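Long-range contacts in ABC transporter periplasmic peptide-binding protein (Pseudoalteromonas, PDB 4QFL), which binds dipeptides, here caught with Ala-Phe, and probably delivers them in the periplasm to an ABC transporter for uptake: residues P131-V135 against E200-D204; W295-R301 against H424-L430; R390-E394 against N408-Y412. The contacts are given in a common frame with arbitrary orientation. Residue numbers count along the deposited sequence, not the author numbering.

In the fold
Contact 1 closes first along the chain and stands apart: its centre is about 33 Å from that of contact 2 and about 37 Å from that of contact 3, and it touches neither. Contact 2 opens later, at W295, and its long loop encloses contact 3. These two are neighbours, about 13 Å between centres, and meet directly, L430 CD1 lying 3.7 Å from A393 N. Both reach one mixed sheet: strand 373-378 runs between 406-410 and 428-434, and 428-434 in turn pairs with 291-297. Contacts 2 and 3 thus belong to one part of the mixed sheet, whose strand 428-434 continues into the dipeptide pocket; contact 1 joins two loops elsewhere.

Contact 1 of 3, residues P131-V135 against E200-D204; sequences PYHFV and ENLFD
Two loops pack side chain against side chain here, with no hydrogen bond between them: P131-V135, between helices 115-126 and 141-145, and E200-D204, following helix 188-196. The first loop folds into a type I beta turn from Y132 to V135, with H133 at phi/psi -52/-45 and F134 at -100/13, closed by V135 N to Y132 O at 3.0 Å; V135 then extends (-75/146). The second holds helical backbone angles throughout without the regular bonds, though F203 N reaches E200 O at 3.0 Å. The nearest alpha carbons are those of V135 and N201, 6.9 Å apart. Y132 (chi1 -84°, chi2 80°) reaches its ring into the second loop, CE2 at 3.6 Å from F203 CB and OH at 3.7 Å from E200 CA. With F203 in the t rotamer, the two rings sit obliquely, centroids 5.1 Å apart and planes at 55°. Family 5 peptide-binding proteins carry an extra domain beside their two lobes; P131-V135 probably lies in it, while E200-D204 runs on toward strand 213-219, so the contact probably sits where that domain meets a lobe. V135 (t) adds CG1 at 3.8 Å from E200 O and CG2 at 3.9 Å from E200 CB. Outside, Y132 OH bonds to A191 O and D204 forms a salt bridge with R124.

Contact 2 of 3, residues W295-R301 against H424-L430; sequences WAFNTER and HRHDSVL
R301, just past the end of its strand, turns its guanidinium back onto the chain leading into the partner strand. R301 NH1 makes a salt bridge to D427 OD1 at 3.0 Å and a weak hydrogen bond to R425 O at 3.1 Å. What brings it there is the type I turn N298-R301, closed by R301 N to N298 O at 2.9 Å, and a side chain extended through chi1 and chi2 (t, t) and bent at chi3 (m). Before the turn, 295-297 and 428-430 run antiparallel, axes 4.7 Å apart at 160°. A296 and V429 are the hydrogen-bonded pair, A296 N to V429 O 2.8 Å and V429 N to A296 O 2.9 Å; W295-L430 and F297-S428 flank it as non-hydrogen-bonded pairs. N298 N to D427 O (2.8 Å) adds one backbone hydrogen bond past the last paired residues. W295 (t) puts NE1 2.9 Å from S428 OG, a weak hydrogen bond; S428 OG also bonds to S375 O and D427 OD2 to S375 N. Strand 428-434 runs on into L431-A434 of the dipeptide pocket, the V429 side chain lying about 8 Å from the bound phenylalanine. Helix 414-422 covers V429, helix 389-401 covers W295 and L430, and strands 373-378 (with S375) and 500-513 flank the pair.

Contact 3 of 3, residues R390-E394 against N408-Y412; sequences RKMAE and NIVEY
A beta-alpha-beta unit of strand 373-378, helix 389-401 and strand 406-410 supplies this contact, in which the helix packs on the second strand of its own unit. Helix segment 390-394 and strand segment 408-410 run nearly antiparallel, at 165°, with axes 9.4 Å apart; the closest alpha carbons, of A393 and I409, are 6.8 Å apart. The helix is regular, E394 N bonding to R390 O at 2.9 Å, and the strand is extended, with I409 at phi/psi -101/127. A small residue faces a large one. I409 (chi1 m, chi2 t) drives CD1 against the helix, 3.6 Å from A393 CB, 3.5 Å from A393 C and 3.7 Å from E394 CG, so that the alanine lets the isoleucine come up to the helix backbone. Over this apolar patch R390 reaches across to the strand side. Its chi1 of -115° lies between wells, chi2 is m and chi3 t, which brings NE to 2.6 Å from E411 OE1 in a hydrogen-bonded salt bridge, the carboxylate at the edge of the guanidinium; E411 is extended, chi1 and chi2 both t. One face of the R390 guanidinium lies over I409, R390 NH1 being 3.8 Å from I409 CG2. A long ion pair, R390 NH1 to E394 OE2 at 3.9 Å, makes this a three-residue charge network. A393 also packs on I376, A378 and L430, while V410 points away from the helix. Helix over parallel strands 373-378 and 406-410, apolar beneath and charged at the margin, is the layered alpha/beta arrangement of periplasmic binding-protein lobes.

Contact 1 of 3, residues P131-V135 against E200-D204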
loop_
_atom_site.group_PDB
_atom_site.type_symbol
_atom_site.label_atom_id
_atom_site.label_comp_id
_atom_site.label_asym_id
_atom_site.label_seq_id
_atom_site.Cartn_x
_atom_site.Cartn_y
_atom_site.Cartn_z
ATOM N N PRO A 131 13.750 1.735 22.712
ATOM C CA PRO A 131 13.485 0.445 23.343
ATOM C C PRO A 131 12.501 -0.395 22.546
ATOM O O PRO A 131 12.324 -1.574 22.832
ATOM C CB PRO A 131 12.886 0.841 24.690
ATOM C CG PRO A 131 12.317 2.195 24.459
ATOM C CD PRO A 131 13.251 2.857 23.521
ATOM N N TYR A 132 11.866 0.205 21.550
ATOM C CA TYR A 132 10.904 -0.523 20.737
ATOM C C TYR A 132 11.428 -0.804 19.333
ATOM O O TYR A 132 10.756 -1.438 18.516
ATOM C CB TYR A 132 9.593 0.240 20.682
ATOM C CG TYR A 132 8.719 -0.038 21.869
ATOM C CD1 TYR A 132 8.942 0.587 23.094
ATOM C CD2 TYR A 132 7.673 -0.931 21.768
ATOM C CE1 TYR A 132 8.137 0.321 24.187
ATOM C CE2 TYR A 132 6.860 -1.202 22.841
ATOM C CZ TYR A 132 7.090 -0.579 24.050
ATOM O OH TYR A 132 6.255 -0.875 25.103
ATOM N N HIS A 133 12.640 -0.348 19.059
ATOM C CA HIS A 133 13.215 -0.554 17.740
ATOM C C HIS A 133 13.147 -2.015 17.322
ATOM O O HIS A 133 12.781 -2.325 16.190
ATOM C CB HIS A 133 14.660 -0.069 17.677
ATOM C CG HIS A 133 15.269 -0.203 16.317
ATOM N ND1 HIS A 133 14.787 0.475 15.218
ATOM C CD2 HIS A 133 16.302 -0.957 15.871
ATOM C CE1 HIS A 133 15.508 0.158 14.157
ATOM N NE2 HIS A 133 16.433 -0.710 14.527
ATOM N N PHE A 134 13.493 -2.908 18.240
ATOM C CA PHE A 134 13.538 -4.336 17.928
ATOM C C PHE A 134 12.304 -5.119 18.396
ATOM O O PHE A 134 12.312 -6.353 18.403
ATOM C CB PHE A 134 14.800 -4.974 18.513
ATOM C CG PHE A 134 16.080 -4.448 17.931
ATOM C CD1 PHE A 134 16.461 -4.784 16.646
ATOM C CD2 PHE A 134 16.913 -3.642 18.682
ATOM C CE1 PHE A 134 17.643 -4.301 16.115
ATOM C CE2 PHE A 134 18.096 -3.159 18.157
ATOM C CZ PHE A 134 18.462 -3.491 16.880
ATOM N N VAL A 135 11.245 -4.417 18.781
ATOM C CA VAL A 135 10.040 -5.106 19.224
ATOM C C VAL A 135 9.285 -5.679 18.048
ATOM O O VAL A 135 9.276 -5.103 16.962
ATOM C CB VAL A 135 9.115 -4.198 20.037
ATOM C CG1 VAL A 135 7.724 -4.807 20.142
ATOM C CG2 VAL A 135 9.706 -3.966 21.403
ATOM N N GLU A 200 5.928 -5.196 26.223
ATOM C CA GLU A 200 6.166 -4.584 24.928
ATOM C C GLU A 200 5.428 -5.299 23.803
ATOM O O GLU A 200 4.992 -4.667 22.844
ATOM C CB GLU A 200 7.663 -4.590 24.625
ATOM C CG GLU A 200 8.524 -3.855 25.638
ATOM C CD GLU A 200 8.919 -4.709 26.841
ATOM O OE1 GLU A 200 8.534 -5.893 26.909
ATOM O OE2 GLU A 200 9.628 -4.185 27.724
ATOM N N ASN A 201 5.307 -6.616 23.911
ATOM C CA ASN A 201 4.678 -7.427 22.877
ATOM C C ASN A 201 3.224 -7.066 22.675
ATOM O O ASN A 201 2.592 -7.512 21.721
ATOM C CB ASN A 201 4.761 -8.906 23.238
ATOM C CG ASN A 201 3.866 -9.271 24.423
ATOM O OD1 ASN A 201 3.825 -8.572 25.439
ATOM N ND2 ASN A 201 3.134 -10.361 24.287
ATOM N N LEU A 202 2.686 -6.271 23.592
ATOM C CA LEU A 202 1.277 -5.912 23.561
ATOM C C LEU A 202 1.056 -4.618 22.822
ATOM O O LEU A 202 -0.058 -4.329 22.406
ATOM C CB LEU A 202 0.750 -5.745 24.978
ATOM C CG LEU A 202 0.183 -6.989 25.640
ATOM C CD1 LEU A 202 0.900 -8.252 25.179
ATOM C CD2 LEU A 202 0.241 -6.827 27.144
ATOM N N PHE A 203 2.121 -3.839 22.670
ATOM C CA PHE A 203 2.008 -2.493 22.136
ATOM C C PHE A 203 1.341 -2.460 20.767
ATOM O O PHE A 203 0.443 -1.658 20.527
ATOM C CB PHE A 203 3.375 -1.802 22.099
ATOM C CG PHE A 203 3.291 -0.324 21.868
ATOM C CD1 PHE A 203 2.737 0.504 22.815
ATOM C CD2 PHE A 203 3.767 0.235 20.700
ATOM C CE1 PHE A 203 2.647 1.860 22.600
ATOM C CE2 PHE A 203 3.679 1.597 20.486
ATOM C CZ PHE A 203 3.121 2.403 21.439
ATOM N N ASP A 204 1.764 -3.349 19.878
ATOM C CA ASP A 204 1.254 -3.351 18.508
ATOM C C ASP A 204 -0.090 -4.090 18.332
ATOM O O ASP A 204 -0.723 -3.994 17.278
ATOM C CB ASP A 204 2.317 -3.926 17.561
ATOM C CG ASP A 204 3.550 -3.043 17.462
ATOM O OD1 ASP A 204 3.402 -1.818 17.586
ATOM O OD2 ASP A 204 4.668 -3.566 17.265
#

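Contact 2 of 3, residues W295-R301 against H424-L430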
loop_
_atom_site.group_PDB
_atom_site.type_symbol
_atom_site.label_atom_id
_atom_site.label_comp_id
_atom_site.label_asym_id
_atom_site.label_seq_id
_atom_site.Cartn_x
_atom_site.Cartn_y
_atom_site.Cartn_z
ATOM N N TRP A 295 3.158 -8.079 -13.805
ATOM C CA TRP A 295 3.669 -9.442 -13.694
ATOM C C TRP A 295 5.152 -9.344 -13.347
ATOM O O TRP A 295 5.974 -8.941 -14.181
ATOM C CB TRP A 295 3.504 -10.153 -15.037
ATOM C CG TRP A 295 3.798 -11.630 -15.063
ATOM C CD1 TRP A 295 3.755 -12.501 -14.022
ATOM C CD2 TRP A 295 4.151 -12.396 -16.217
ATOM N NE1 TRP A 295 4.070 -13.766 -14.455
ATOM C CE2 TRP A 295 4.317 -13.726 -15.799
ATOM C CE3 TRP A 295 4.346 -12.080 -17.562
ATOM C CZ2 TRP A 295 4.664 -14.747 -16.677
ATOM C CZ3 TRP A 295 4.695 -13.092 -18.436
ATOM C CH2 TRP A 295 4.851 -14.411 -17.988
ATOM N N ALA A 296 5.494 -9.684 -12.114
ATOM C CA ALA A 296 6.877 -9.579 -11.678
ATOM C C ALA A 296 7.610 -10.899 -11.854
ATOM O O ALA A 296 7.083 -11.948 -11.518
ATOM C CB ALA A 296 6.940 -9.134 -10.229
ATOM N N PHE A 297 8.828 -10.829 -12.382
ATOM C CA PHE A 297 9.709 -11.988 -12.468
ATOM C C PHE A 297 10.733 -12.013 -11.335
ATOM O O PHE A 297 11.273 -10.986 -10.947
ATOM C CB PHE A 297 10.442 -11.981 -13.800
ATOM C CG PHE A 297 9.530 -11.999 -14.981
ATOM C CD1 PHE A 297 8.913 -13.173 -15.371
ATOM C CD2 PHE A 297 9.287 -10.842 -15.698
ATOM C CE1 PHE A 297 8.070 -13.197 -16.457
ATOM C CE2 PHE A 297 8.455 -10.860 -16.792
ATOM C CZ PHE A 297 7.846 -12.042 -17.172
ATOM N N ASN A 298 11.004 -13.202 -10.809
ATOM C CA ASN A 298 12.098 -13.382 -9.864
ATOM C C ASN A 298 13.412 -13.357 -10.645
ATOM O O ASN A 298 13.890 -14.393 -11.108
ATOM C CB ASN A 298 11.908 -14.714 -9.141
ATOM C CG ASN A 298 12.863 -14.907 -7.993
ATOM O OD1 ASN A 298 12.619 -15.723 -7.108
ATOM N ND2 ASN A 298 13.957 -14.181 -8.005
ATOM N N THR A 299 13.980 -12.163 -10.809
ATOM C CA THR A 299 15.111 -11.938 -11.709
ATOM C C THR A 299 16.397 -12.591 -11.231
ATOM O O THR A 299 17.403 -12.556 -11.929
ATOM C CB THR A 299 15.394 -10.433 -11.915
ATOM O OG1 THR A 299 15.802 -9.842 -10.671
ATOM C CG2 THR A 299 14.159 -9.713 -12.450
ATOM N N GLU A 300 16.369 -13.182 -10.045
ATOM C CA GLU A 300 17.539 -13.890 -9.553
ATOM C C GLU A 300 17.420 -15.386 -9.788
ATOM O O GLU A 300 18.270 -16.146 -9.342
ATOM C CB GLU A 300 17.775 -13.583 -8.074
ATOM C CG GLU A 300 18.283 -12.170 -7.821
ATOM C CD GLU A 300 19.638 -11.915 -8.443
ATOM O OE1 GLU A 300 20.483 -12.830 -8.423
ATOM O OE2 GLU A 300 19.869 -10.801 -8.954
ATOM N N ARG A 301 16.383 -15.809 -10.509
ATOM C CA ARG A 301 16.112 -17.234 -10.683
ATOM C C ARG A 301 16.083 -17.637 -12.155
ATOM O O ARG A 301 15.239 -17.172 -12.909
ATOM C CB ARG A 301 14.786 -17.604 -10.003
ATOM C CG ARG A 301 14.499 -19.096 -9.957
ATOM C CD ARG A 301 13.142 -19.417 -9.353
ATOM N NE ARG A 301 13.138 -19.287 -7.900
ATOM C CZ ARG A 301 12.168 -19.748 -7.116
ATOM N NH1 ARG A 301 11.127 -20.368 -7.658
ATOM N NH2 ARG A 301 12.236 -19.597 -5.793
ATOM N N HIS A 424 10.885 -14.493 -1.793
ATOM C CA HIS A 424 11.124 -14.846 -3.191
ATOM C C HIS A 424 11.042 -16.349 -3.536
ATOM O O HIS A 424 11.894 -16.884 -4.252
ATOM C CB HIS A 424 12.418 -14.200 -3.709
ATOM C CG HIS A 424 13.668 -14.765 -3.108
ATOM N ND1 HIS A 424 14.193 -14.310 -1.919
ATOM C CD2 HIS A 424 14.505 -15.732 -3.549
ATOM C CE1 HIS A 424 15.296 -14.985 -1.643
ATOM N NE2 HIS A 424 15.505 -15.855 -2.614
ATOM N N ARG A 425 9.995 -17.015 -3.049
ATOM C CA ARG A 425 9.776 -18.427 -3.368
ATOM C C ARG A 425 9.241 -18.649 -4.792
ATOM O O ARG A 425 9.193 -19.781 -5.278
ATOM C CB ARG A 425 8.842 -19.086 -2.337
ATOM C CG ARG A 425 9.478 -19.303 -0.954
ATOM C CD ARG A 425 8.894 -20.525 -0.229
ATOM N NE ARG A 425 8.495 -20.236 1.152
ATOM C CZ ARG A 425 7.820 -21.081 1.930
ATOM N NH1 ARG A 425 7.461 -22.278 1.477
ATOM N NH2 ARG A 425 7.494 -20.725 3.164
ATOM N N HIS A 426 8.853 -17.565 -5.457
ATOM C CA HIS A 426 8.167 -17.644 -6.743
ATOM C C HIS A 426 9.097 -17.572 -7.926
ATOM O O HIS A 426 10.216 -17.087 -7.807
ATOM C CB HIS A 426 7.163 -16.495 -6.860
ATOM C CG HIS A 426 7.790 -15.136 -6.798
ATOM N ND1 HIS A 426 8.350 -14.628 -5.643
ATOM C CD2 HIS A 426 7.941 -14.176 -7.740
ATOM C CE1 HIS A 426 8.817 -13.417 -5.879
ATOM N NE2 HIS A 426 8.582 -13.117 -7.144
ATOM N N ASP A 427 8.617 -18.046 -9.074
ATOM C CA ASP A 427 9.258 -17.784 -10.364
ATOM C C ASP A 427 8.786 -16.427 -10.844
ATOM O O ASP A 427 9.572 -15.595 -11.290
ATOM C CB ASP A 427 8.816 -18.790 -11.435
ATOM C CG ASP A 427 9.459 -20.142 -11.283
ATOM O OD1 ASP A 427 10.451 -20.271 -10.539
ATOM O OD2 ASP A 427 8.957 -21.083 -11.932
ATOM N N SER A 428 7.472 -16.242 -10.776
ATOM C CA SER A 428 6.823 -15.008 -11.199
ATOM C C SER A 428 5.548 -14.847 -10.399
ATOM O O SER A 428 5.021 -15.817 -9.855
ATOM C CB SER A 428 6.505 -15.033 -12.694
ATOM O OG SER A 428 5.377 -15.840 -12.967
ATOM N N VAL A 429 5.055 -13.617 -10.329
ATOM C CA VAL A 429 3.879 -13.312 -9.532
ATOM C C VAL A 429 3.088 -12.176 -10.150
ATOM O O VAL A 429 3.654 -11.245 -10.735
ATOM C CB VAL A 429 4.258 -12.911 -8.093
ATOM C CG1 VAL A 429 5.247 -11.763 -8.121
ATOM C CG2 VAL A 429 3.017 -12.537 -7.289
ATOM N N LEU A 430 1.774 -12.272 -10.001
ATOM C CA LEU A 430 0.868 -11.201 -10.350
ATOM C C LEU A 430 0.646 -10.396 -9.088
ATOM O O LEU A 430 0.059 -10.880 -8.134
ATOM C CB LEU A 430 -0.466 -11.766 -10.837
ATOM C CG LEU A 430 -0.402 -12.578 -12.126
ATOM C CD1 LEU A 430 -1.747 -13.225 -12.419
ATOM C CD2 LEU A 430 0.066 -11.711 -13.281
#

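Contact 3 of 3, residues R390-E394 against N408-Y412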
loop_
_atom_site.group_PDB
_atom_site.type_symbol
_atom_site.label_atom_id
_atom_site.label_comp_id
_atom_site.label_asym_id
_atom_site.label_seq_id
_atom_site.Cartn_x
_atom_site.Cartn_y
_atom_site.Cartn_z
ATOM N N ARG A 390 -6.385 -14.724 -10.203
ATOM C CA ARG A 390 -6.586 -16.131 -10.552
ATOM C C ARG A 390 -6.994 -16.257 -12.001
ATOM O O ARG A 390 -6.385 -17.002 -12.757
ATOM C CB ARG A 390 -7.700 -16.723 -9.704
ATOM C CG ARG A 390 -7.281 -17.810 -8.758
ATOM C CD ARG A 390 -7.111 -19.170 -9.429
ATOM N NE ARG A 390 -6.690 -20.150 -8.422
ATOM C CZ ARG A 390 -6.090 -21.311 -8.678
ATOM N NH1 ARG A 390 -5.827 -21.676 -9.927
ATOM N NH2 ARG A 390 -5.748 -22.106 -7.675
ATOM N N LYS A 391 -8.060 -15.549 -12.368
ATOM C CA LYS A 391 -8.541 -15.528 -13.746
ATOM C C LYS A 391 -7.432 -15.062 -14.681
ATOM O O LYS A 391 -7.219 -15.638 -15.749
ATOM C CB LYS A 391 -9.743 -14.598 -13.860
ATOM C CG LYS A 391 -10.296 -14.405 -15.254
ATOM C CD LYS A 391 -10.995 -15.646 -15.765
ATOM C CE LYS A 391 -11.852 -15.342 -17.005
ATOM N NZ LYS A 391 -11.970 -16.502 -17.964
ATOM N N MET A 392 -6.721 -14.013 -14.280
ATOM C CA MET A 392 -5.614 -13.520 -15.080
ATOM C C MET A 392 -4.530 -14.581 -15.260
ATOM O O MET A 392 -3.977 -14.727 -16.346
ATOM C CB MET A 392 -5.007 -12.266 -14.461
ATOM C CG MET A 392 -3.950 -11.637 -15.331
ATOM S SD MET A 392 -3.302 -10.104 -14.658
ATOM C CE MET A 392 -4.790 -9.115 -14.541
ATOM N N ALA A 393 -4.218 -15.310 -14.198
ATOM C CA ALA A 393 -3.182 -16.334 -14.263
ATOM C C ALA A 393 -3.606 -17.501 -15.158
ATOM O O ALA A 393 -2.781 -18.098 -15.854
ATOM C CB ALA A 393 -2.818 -16.827 -12.857
ATOM N N GLU A 394 -4.895 -17.819 -15.142
ATOM C CA GLU A 394 -5.421 -18.855 -16.015
ATOM C C GLU A 394 -5.380 -18.429 -17.486
ATOM O O GLU A 394 -5.072 -19.235 -18.363
ATOM C CB GLU A 394 -6.838 -19.252 -15.592
ATOM C CG GLU A 394 -6.885 -19.939 -14.231
ATOM C CD GLU A 394 -8.291 -20.015 -13.642
ATOM O OE1 GLU A 394 -9.242 -19.453 -14.229
ATOM O OE2 GLU A 394 -8.437 -20.643 -12.577
ATOM N N ASN A 408 2.274 -23.472 -13.919
ATOM C CA ASN A 408 1.482 -23.931 -12.798
ATOM C C ASN A 408 1.142 -22.715 -11.942
ATOM O O ASN A 408 1.968 -21.823 -11.768
ATOM C CB ASN A 408 2.238 -24.976 -11.995
ATOM C CG ASN A 408 3.422 -24.394 -11.258
ATOM O OD1 ASN A 408 4.379 -23.922 -11.870
ATOM N ND2 ASN A 408 3.366 -24.428 -9.934
ATOM N N ILE A 409 -0.076 -22.672 -11.420
ATOM C CA ILE A 409 -0.540 -21.502 -10.680
ATOM C C ILE A 409 -0.474 -21.733 -9.178
ATOM O O ILE A 409 -1.006 -22.714 -8.679
ATOM C CB ILE A 409 -1.975 -21.125 -11.106
ATOM C CG1 ILE A 409 -2.006 -20.801 -12.603
ATOM C CG2 ILE A 409 -2.492 -19.950 -10.277
ATOM C CD1 ILE A 409 -3.375 -20.390 -13.123
ATOM N N VAL A 410 0.181 -20.828 -8.460
ATOM C CA VAL A 410 0.301 -20.959 -7.014
ATOM C C VAL A 410 -0.503 -19.883 -6.291
ATOM O O VAL A 410 -0.463 -18.710 -6.655
ATOM C CB VAL A 410 1.754 -20.852 -6.558
ATOM C CG1 VAL A 410 1.826 -20.830 -5.053
ATOM C CG2 VAL A 410 2.563 -22.016 -7.115
ATOM N N GLU A 411 -1.234 -20.283 -5.265
ATOM C CA GLU A 411 -2.072 -19.337 -4.551
ATOM C C GLU A 411 -2.172 -19.697 -3.070
ATOM O O GLU A 411 -2.342 -20.862 -2.719
ATOM C CB GLU A 411 -3.453 -19.314 -5.203
ATOM C CG GLU A 411 -4.342 -18.141 -4.813
ATOM C CD GLU A 411 -5.692 -18.189 -5.509
ATOM O OE1 GLU A 411 -6.005 -19.237 -6.120
ATOM O OE2 GLU A 411 -6.438 -17.182 -5.446
ATOM N N TYR A 412 -2.055 -18.697 -2.202
ATOM C CA TYR A 412 -2.198 -18.900 -0.763
ATOM C C TYR A 412 -2.968 -17.733 -0.158
ATOM O O TYR A 412 -3.117 -16.692 -0.791
ATOM C CB TYR A 412 -0.833 -19.007 -0.072
ATOM C CG TYR A 412 0.074 -20.123 -0.563
ATOM C CD1 TYR A 412 -0.044 -21.407 -0.068
ATOM C CD2 TYR A 412 1.052 -19.877 -1.507
ATOM C CE1 TYR A 412 0.782 -22.429 -0.520
ATOM C CE2 TYR A 412 1.884 -20.886 -1.963
ATOM C CZ TYR A 412 1.746 -22.160 -1.471
ATOM O OH TYR A 412 2.578 -23.162 -1.925
#